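Local atomic coordinates of hypothetical bacterial 6-phosphogluconolactonase (Bacteroides fragilis, PDB entry 3SCY), a protein that probably hydrolyses 6-phosphogluconolactone to 6-phosphogluconate. Residues Asp148-Gln152 with Asn229-Gly233; Asp172-Gln178 with Gly210-Leu216. One frame throughout, in Å; residues are numbered along the deposited sequence.

Contact 1 of 2, residues Asp148-Gln152 with Asn229-Gly233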
# COMPACT_ATOMS: atom_id res chain seq x y z
N ASP A 148 -6.55 -7.53 21.26
CA ASP A 148 -7.86 -7.66 20.59
C ASP A 148 -8.20 -9.14 20.43
O ASP A 148 -7.45 -9.88 19.79
CB ASP A 148 -7.90 -6.92 19.24
CG ASP A 148 -9.29 -6.79 18.65
OD1 ASP A 148 -9.90 -7.83 18.28
OD2 ASP A 148 -9.77 -5.65 18.53
N LYS A 149 -9.28 -9.58 21.10
CA LYS A 149 -9.68 -10.98 21.16
C LYS A 149 -9.98 -11.63 19.80
O LYS A 149 -9.74 -12.83 19.67
CB LYS A 149 -10.89 -11.18 22.08
CG LYS A 149 -10.49 -11.74 23.45
CD LYS A 149 -11.70 -12.08 24.32
CE LYS A 149 -12.15 -13.51 24.17
NZ LYS A 149 -13.39 -13.79 24.94
N GLU A 150 -10.51 -10.88 18.82
CA GLU A 150 -10.84 -11.44 17.51
C GLU A 150 -9.81 -11.08 16.43
O GLU A 150 -9.66 -11.83 15.46
CB GLU A 150 -12.22 -10.94 17.06
CG GLU A 150 -13.36 -11.88 17.45
CD GLU A 150 -13.68 -11.99 18.93
OE1 GLU A 150 -13.74 -13.13 19.43
OE2 GLU A 150 -13.89 -10.94 19.57
N ARG A 151 -9.13 -9.94 16.57
CA ARG A 151 -8.21 -9.52 15.53
C ARG A 151 -6.73 -9.76 15.79
O ARG A 151 -5.96 -9.71 14.82
CB ARG A 151 -8.43 -8.02 15.26
CG ARG A 151 -9.83 -7.65 14.74
CD ARG A 151 -10.16 -8.21 13.36
NE ARG A 151 -9.12 -7.96 12.35
CZ ARG A 151 -9.02 -6.86 11.60
NH1 ARG A 151 -9.90 -5.87 11.75
NH2 ARG A 151 -8.05 -6.75 10.70
N GLN A 152 -6.30 -10.03 17.04
CA GLN A 152 -4.87 -10.17 17.34
C GLN A 152 -4.54 -11.50 18.04
O GLN A 152 -3.76 -11.52 18.99
CB GLN A 152 -4.40 -8.97 18.18
CG GLN A 152 -4.64 -7.61 17.52
CD GLN A 152 -4.15 -6.45 18.35
OE1 GLN A 152 -4.64 -6.19 19.46
NE2 GLN A 152 -3.18 -5.71 17.83
N ASN A 229 -2.94 2.82 12.04
CA ASN A 229 -3.33 1.68 12.85
C ASN A 229 -4.77 1.35 12.60
O ASN A 229 -5.65 2.20 12.85
CB ASN A 229 -3.07 1.99 14.32
CG ASN A 229 -1.60 2.08 14.61
OD1 ASN A 229 -0.85 1.13 14.41
ND2 ASN A 229 -1.15 3.23 15.05
N GLU A 230 -5.04 0.13 12.10
CA GLU A 230 -6.40 -0.27 11.73
C GLU A 230 -7.34 -0.29 12.93
O GLU A 230 -8.44 0.25 12.85
CB GLU A 230 -6.40 -1.65 11.06
CG GLU A 230 -7.80 -2.15 10.72
CD GLU A 230 -7.84 -3.33 9.78
OE1 GLU A 230 -7.00 -3.39 8.85
OE2 GLU A 230 -8.77 -4.15 9.91
N ILE A 231 -6.94 -0.95 14.02
CA ILE A 231 -7.84 -1.15 15.16
C ILE A 231 -7.94 0.09 16.03
O ILE A 231 -9.04 0.48 16.42
CB ILE A 231 -7.39 -2.38 15.98
CG1 ILE A 231 -7.23 -3.63 15.08
CG2 ILE A 231 -8.39 -2.65 17.13
CD1 ILE A 231 -6.48 -4.82 15.80
N GLY A 232 -6.80 0.67 16.36
CA GLY A 232 -6.74 1.86 17.20
C GLY A 232 -7.27 3.11 16.52
O GLY A 232 -7.72 4.04 17.20
N GLY A 233 -7.23 3.11 15.18
CA GLY A 233 -7.70 4.24 14.37
C GLY A 233 -6.80 5.45 14.51
O GLY A 233 -7.24 6.59 14.33

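Contact 2 of 2, residues Asp172-Gln178 with Gly210-Leu216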
# COMPACT_ATOMS: atom_id res chain seq x y z
N ASP A 172 4.93 -4.32 8.96
CA ASP A 172 3.88 -4.01 9.95
C ASP A 172 3.11 -5.24 10.32
O ASP A 172 2.60 -5.94 9.43
CB ASP A 172 2.90 -2.97 9.39
CG ASP A 172 3.47 -1.60 9.13
OD1 ASP A 172 4.59 -1.32 9.61
OD2 ASP A 172 2.77 -0.77 8.48
N ASP A 173 2.98 -5.48 11.63
CA ASP A 173 2.28 -6.64 12.13
C ASP A 173 1.09 -6.21 12.95
O ASP A 173 1.19 -5.87 14.14
CB ASP A 173 3.25 -7.51 12.92
CG ASP A 173 2.70 -8.82 13.48
OD1 ASP A 173 1.46 -9.02 13.43
OD2 ASP A 173 3.50 -9.63 13.95
N LEU A 174 -0.08 -6.29 12.31
CA LEU A 174 -1.34 -5.90 12.92
C LEU A 174 -1.65 -6.76 14.14
O LEU A 174 -2.23 -6.26 15.12
CB LEU A 174 -2.47 -5.99 11.85
CG LEU A 174 -3.93 -5.71 12.31
CD1 LEU A 174 -4.74 -5.09 11.18
CD2 LEU A 174 -4.64 -7.00 12.84
N GLY A 175 -1.28 -8.03 14.08
CA GLY A 175 -1.58 -8.95 15.16
C GLY A 175 -0.77 -8.81 16.43
O GLY A 175 -1.26 -9.19 17.50
N THR A 176 0.46 -8.30 16.34
CA THR A 176 1.30 -8.23 17.54
C THR A 176 1.70 -6.80 17.92
O THR A 176 2.51 -6.64 18.83
CB THR A 176 2.56 -9.10 17.38
OG1 THR A 176 3.42 -8.50 16.42
CG2 THR A 176 2.23 -10.53 16.99
N ASP A 177 1.13 -5.76 17.24
CA ASP A 177 1.44 -4.35 17.54
C ASP A 177 2.94 -4.06 17.39
O ASP A 177 3.52 -3.33 18.19
CB ASP A 177 0.93 -3.97 18.95
CG ASP A 177 -0.58 -3.99 19.02
OD1 ASP A 177 -1.21 -3.42 18.10
OD2 ASP A 177 -1.12 -4.58 19.97
N GLN A 178 3.55 -4.62 16.37
CA GLN A 178 4.98 -4.43 16.11
C GLN A 178 5.25 -4.10 14.67
O GLN A 178 4.48 -4.46 13.79
CB GLN A 178 5.78 -5.69 16.48
CG GLN A 178 5.85 -5.98 17.98
CD GLN A 178 6.55 -7.29 18.24
OE1 GLN A 178 6.10 -8.37 17.85
NE2 GLN A 178 7.66 -7.22 18.94
N GLY A 210 -3.07 -3.01 21.14
CA GLY A 210 -4.38 -2.90 20.51
C GLY A 210 -4.42 -1.95 19.32
O GLY A 210 -5.50 -1.69 18.78
N SER A 211 -3.25 -1.39 18.91
CA SER A 211 -3.22 -0.46 17.78
C SER A 211 -3.56 -1.15 16.45
O SER A 211 -4.33 -0.60 15.66
CB SER A 211 -1.85 0.19 17.64
OG SER A 211 -1.57 1.06 18.73
N GLY A 212 -2.97 -2.31 16.18
CA GLY A 212 -3.18 -3.00 14.92
C GLY A 212 -2.50 -2.32 13.75
O GLY A 212 -3.18 -1.86 12.83
N PRO A 213 -1.14 -2.21 13.76
CA PRO A 213 -0.42 -1.51 12.66
C PRO A 213 -0.81 -2.00 11.29
O PRO A 213 -0.83 -3.21 11.07
CB PRO A 213 1.06 -1.84 12.94
CG PRO A 213 1.13 -2.19 14.34
CD PRO A 213 -0.20 -2.73 14.78
N ARG A 214 -1.14 -1.08 10.37
CA ARG A 214 -1.58 -1.51 9.06
C ARG A 214 -0.56 -1.07 8.01
O ARG A 214 0.27 -1.89 7.62
CB ARG A 214 -3.01 -1.03 8.72
CG ARG A 214 -3.58 -1.70 7.47
CD ARG A 214 -5.03 -1.29 7.23
NE ARG A 214 -5.66 -2.16 6.23
CZ ARG A 214 -5.57 -1.97 4.92
NH1 ARG A 214 -4.95 -0.91 4.43
NH2 ARG A 214 -6.13 -2.84 4.08
N HIS A 215 -0.60 0.19 7.55
CA HIS A 215 0.32 0.64 6.50
C HIS A 215 1.26 1.70 7.00
O HIS A 215 0.90 2.50 7.85
CB HIS A 215 -0.46 1.17 5.28
CG HIS A 215 -1.04 0.11 4.39
ND1 HIS A 215 -1.76 0.46 3.24
CD2 HIS A 215 -1.06 -1.24 4.52
CE1 HIS A 215 -2.11 -0.69 2.67
NE2 HIS A 215 -1.74 -1.74 3.41
N LEU A 216 2.47 1.72 6.44
CA LEU A 216 3.57 2.63 6.80
C LEU A 216 4.07 3.37 5.58
O LEU A 216 4.23 2.76 4.50
CB LEU A 216 4.72 1.81 7.40
CG LEU A 216 5.96 2.60 7.89
CD1 LEU A 216 5.68 3.34 9.22
CD2 LEU A 216 7.13 1.64 8.14

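Contact 1 of 2, residues Asp148-Gln152 with Asn229-Gly233
Arg151 and Glu230 meet in a salt bridge in which both terminal nitrogens of the guanidinium close on a single oxygen. Arg151 NH1 lies 2.8 Å from Glu230 OE2, and NH2 of Arg151 reaches the same OE2 over an equal distance; the N-H...O angles, 145° and 142°, are noticeably bent because one acceptor is shared. OE2 sits in the guanidinium plane, at its edge, whereas the two nitrogens come onto the carboxylate from one face, the planes being 57° apart. The Arg151 chain is folded at chi2 and chi3 to bring its end there, while Glu230 runs out extended, its CG anti to the backbone N. NH2 also bonds to Tyr117 OH, and the other carboxylate oxygen, OE1, has salt bridges to Arg214 and Arg278.

Behind this polar end, Ile231 points into the 148-152 turn. Ile231 CD1 rests 3.8 Å from Arg151 CB and equally far from Gln152 CG, while Ile231 CG2 touches Asp148 OD2 at 3.6 Å. The turn is firmly shaped from within: Asp148 OD1 takes N-H groups from Glu150 (an Asx turn) and from Arg151, on opposite faces of its carboxylate. Gln152 OE1 accepts from Asp148 N at 2.9 Å on a lone pair in the carbonyl plane, and its NE2 is bonded to Leu174 O, which fixes the amide beside Ile231.

The contact joins two loops of a beta-propeller, one before strand 157-162 and the other linking strands 224-229 and 234-241. The Glu230 carboxylate brings three arginines together around it, and because both of its oxygens are tied, OE2 to Arg151 and OE1 to the other two, its rotation is fixed.

Contact 2 of 2, residues Asp172-Gln178 with Gly210-Leu216
The backbones come closest where Leu174 CA lies 4.0 Å from Gly212 CA, as the hairpin turn between strands 168-173 and 178-184 of one propeller blade meets the chain entering strand 213-218, the first strand of the next. A G1 beta bulge closes that turn, with Asp177 and Gln178 both facing Asp173, and Asp177, in its left-handed conformation, directs its carboxylate at the incoming loop. Asp177 OD1 receives Gly212 N at 2.8 Å in a practically straight bond, 179° at the hydrogen, nearly along the C-O axis. The second oxygen, OD2, takes Gly210 N from 45° above the carboxylate plane. One aspartate thus grips two amides of a bend whose glycines, Gly210 and Gly212, both have positive phi. A weak bond from Gln152 NE2 also reaches OD1.

Pro213 packs against the turn. Pro213 CD lies 3.5 Å from Asp173 O, with Asp177 OD1 nearby, and CG packs over Asp177 CA; strand 224-229 supplies Leu227 and Asn229 against the same proline. Leu174 lies along Gly212, and Gly212 CA makes a C-H...O contact of 3.4 Å to Leu174 O.

Farther along the two strands, Asp172 crosses Leu216 at about a right angle. Asp172 OD2 also comes within 2.9 Å of Arg214 O, two acceptors with no hydrogen bond between them. Beyond it Arg214 and His215 form a classic bulge against strand 224-229. His215 ND1 is bonded to Asp263 OD1, and Arg214 NH1, bonded to Gly262 O, stands 3.3 Å above the imidazole plane of His215, displaced toward the rim of the ring.

Overall arrangement
Contact 2 joins two neighbouring blades of the seven-bladed propeller, the four-stranded sheet running from 157-162 to 197-206 and the next, from 213-218 to 244-252. Contact 1 packs the loop leading into the first of these sheets against the turn between strands 224-229 and 234-241 of the second. The centres of contact 1 and contact 2 lie about 8 Å apart. In sequence, contact 2 is nested within the loop that contact 1 closes, giving the order 148-152, 172-178, 210-216, 229-233. They touch directly through probable backbone hydrogen bonds, Glu230 N to Gly212 O at 2.8 Å and Gly232 N to Ser211 O at 2.9 Å, so the blade-to-blade junction and the loop beside it are joined.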